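Cas13d (uncultured Ruminococcus sp, PDB 6IV9) binds CRISPR RNA and, probably through its two HEPN domains, matures that guide and cleaves target RNA. Local coordinates at residues Ser375-Lys378 against Leu379-Lys382. The protein carries 2 engineered substitutions. Residues are numbered along the deposited sequence; the frame is centred on the assembly and turned at random.
With nucleotides of chain B.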
loop_
_atom_site.group_PDB
_atom_site.type_symbol
_atom_site.label_atom_id
_atom_site.label_comp_id
_atom_site.label_asym_id
_atom_site.label_seq_id
_atom_site.Cartn_x
_atom_site.Cartn_y
_atom_site.Cartn_z
ATOM N N SER A 375 -0.845 12.593 -16.024
ATOM C CA SER A 375 -2.159 12.112 -15.555
ATOM C C SER A 375 -3.270 12.500 -16.527
ATOM O O SER A 375 -3.501 13.659 -16.710
ATOM C CB SER A 375 -2.432 12.622 -14.177
ATOM O OG SER A 375 -3.739 12.347 -13.772
ATOM N N ILE A 376 -3.894 11.503 -17.132
ATOM C CA ILE A 376 -5.055 11.742 -18.028
ATOM C C ILE A 376 -6.206 12.293 -17.182
ATOM O O ILE A 376 -6.828 13.253 -17.576
ATOM C CB ILE A 376 -5.434 10.445 -18.752
ATOM C CG1 ILE A 376 -4.424 10.112 -19.848
ATOM C CG2 ILE A 376 -6.835 10.541 -19.295
ATOM C CD1 ILE A 376 -4.411 11.089 -20.976
ATOM N N LYS A 377 -6.399 11.725 -16.001
ATOM C CA LYS A 377 -7.474 12.161 -15.087
ATOM C C LYS A 377 -7.254 13.629 -14.724
ATOM O O LYS A 377 -8.202 14.367 -14.697
ATOM C CB LYS A 377 -7.425 11.288 -13.838
ATOM C CG LYS A 377 -8.237 11.758 -12.651
ATOM C CD LYS A 377 -8.206 10.745 -11.543
ATOM C CE LYS A 377 -8.762 11.240 -10.229
ATOM N NZ LYS A 377 -8.725 10.179 -9.193
ATOM N N LYS A 378 -6.019 14.025 -14.468
ATOM C CA LYS A 378 -5.784 15.436 -14.091
ATOM C C LYS A 378 -6.149 16.351 -15.259
ATOM O O LYS A 378 -6.696 17.400 -15.012
ATOM C CB LYS A 378 -4.355 15.635 -13.599
ATOM C CG LYS A 378 -4.125 16.917 -12.827
ATOM C CD LYS A 378 -2.681 17.227 -12.624
ATOM C CE LYS A 378 -2.255 17.151 -11.183
ATOM N NZ LYS A 378 -3.057 18.062 -10.334
ATOM N N LEU A 379 -5.809 15.959 -16.481
ATOM C CA LEU A 379 -6.147 16.788 -17.658
ATOM C C LEU A 379 -7.668 16.887 -17.778
ATOM O O LEU A 379 -8.163 17.987 -17.932
ATOM C CB LEU A 379 -5.557 16.142 -18.908
ATOM C CG LEU A 379 -4.051 16.281 -19.062
ATOM C CD1 LEU A 379 -3.553 15.387 -20.168
ATOM C CD2 LEU A 379 -3.665 17.722 -19.320
ATOM N N ARG A 380 -8.360 15.762 -17.659
ATOM C CA ARG A 380 -9.837 15.767 -17.755
ATOM C C ARG A 380 -10.409 16.620 -16.621
ATOM O O ARG A 380 -11.314 17.387 -16.875
ATOM C CB ARG A 380 -10.378 14.340 -17.702
ATOM C CG ARG A 380 -11.890 14.258 -17.621
ATOM C CD ARG A 380 -12.354 13.899 -16.238
ATOM N NE ARG A 380 -11.898 12.566 -15.918
ATOM C CZ ARG A 380 -11.867 12.059 -14.705
ATOM N NH1 ARG A 380 -12.232 12.798 -13.680
ATOM N NH2 ARG A 380 -11.480 10.814 -14.522
ATOM N N GLU A 381 -9.867 16.488 -15.418
ATOM C CA GLU A 381 -10.375 17.281 -14.276
ATOM C C GLU A 381 -10.183 18.779 -14.547
ATOM O O GLU A 381 -11.064 19.527 -14.226
ATOM C CB GLU A 381 -9.673 16.874 -12.988
ATOM C CG GLU A 381 -10.209 15.603 -12.380
ATOM C CD GLU A 381 -9.409 15.127 -11.179
ATOM O OE1 GLU A 381 -9.944 14.340 -10.405
ATOM O OE2 GLU A 381 -8.252 15.547 -11.026
ATOM N N LYS A 382 -9.038 19.183 -15.076
ATOM C CA LYS A 382 -8.810 20.610 -15.384
ATOM C C LYS A 382 -9.779 21.065 -16.477
ATOM O O LYS A 382 -10.251 22.181 -16.393
ATOM C CB LYS A 382 -7.350 20.864 -15.750
ATOM C CG LYS A 382 -6.347 20.534 -14.653
ATOM C CD LYS A 382 -5.449 21.687 -14.274
ATOM C CE LYS A 382 -4.817 21.560 -12.905
ATOM N NZ LYS A 382 -5.065 22.745 -12.057
ATOM P P C B 33 -0.409 9.226 -13.204
ATOM O OP1 C B 33 -1.605 9.124 -14.068
ATOM O OP2 C B 33 -0.297 10.216 -12.106
ATOM O "O5'" C B 33 -0.170 7.811 -12.508
ATOM C "C5'" C B 33 -0.182 6.599 -13.277
ATOM C "C4'" C B 33 0.255 5.433 -12.462
ATOM O "O4'" C B 33 1.672 5.543 -12.191
ATOM C "C3'" C B 33 -0.359 5.309 -11.078
ATOM O "O3'" C B 33 -1.635 4.704 -11.145
ATOM C "C2'" C B 33 0.648 4.421 -10.387
ATOM O "O2'" C B 33 0.590 3.073 -10.818
ATOM C "C1'" C B 33 1.946 5.036 -10.894
ATOM N N1 C B 33 2.436 6.122 -10.013
ATOM C C2 C B 33 3.156 5.746 -8.877
ATOM O O2 C B 33 3.296 4.538 -8.632
ATOM N N3 C B 33 3.639 6.704 -8.059
ATOM C C4 C B 33 3.394 7.992 -8.317
ATOM N N4 C B 33 3.932 8.900 -7.513
ATOM C C5 C B 33 2.696 8.406 -9.486
ATOM C C6 C B 33 2.258 7.445 -10.311
#
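Lys-377 reaches along the first turn of helix 376-386 to Arg-380 and Glu-381. With CG anti to the backbone N (chi1 167°) and the chain extended beyond it, its methylenes lie across the Glu-381 carboxylate, CE 3.3 Å from OE1. The ammonium overshoots: NZ stays 4.5 Å from OE1, short of a salt bridge. Lys-377 CG also sits over one face of the Arg-380 guanidinium, 3.9 Å from NH2. The bends at chi2 and chi3 of Arg-380 fold that group back along the helix, where Asp-408 of helix 400-418 takes NE in a salt bridge and Tyr-404 adds a cation-pi contact.

The tight part is the helical backbone bonds and the buried face. Ile-376 and Leu-379 hardly touch (CD1 to CD1 4.5 Å), but Ile-376 packs on Leu-411 of helix 400-418, Leu-379 on Tyr-415 there and on Tyr-443 of helix 436-464. Exposed Lys-377, its ion pair unclosed, is the loose solvent side. The Lys-378 chain, bent at chi3 and chi4, takes NZ to a salt bridge with Glu-440.

Ser-375 is the N-cap: its OG accepts from Lys-378 N at 2.9 Å, while its carbonyl O takes Leu-379 N at a longer 3.3 Å. The next helical bond, Arg-380 N to Ile-376 O, is shorter at 2.9 Å and nearly straight (168° at the hydrogen). Ser-375 CA lies 3.4 Å from OP1 of C33 of chain B, setting this helix start beside the CRISPR RNA backbone. The positive end of the helix dipole probably favours that phosphate, without a hydrogen bond from the Ser-375 side chain.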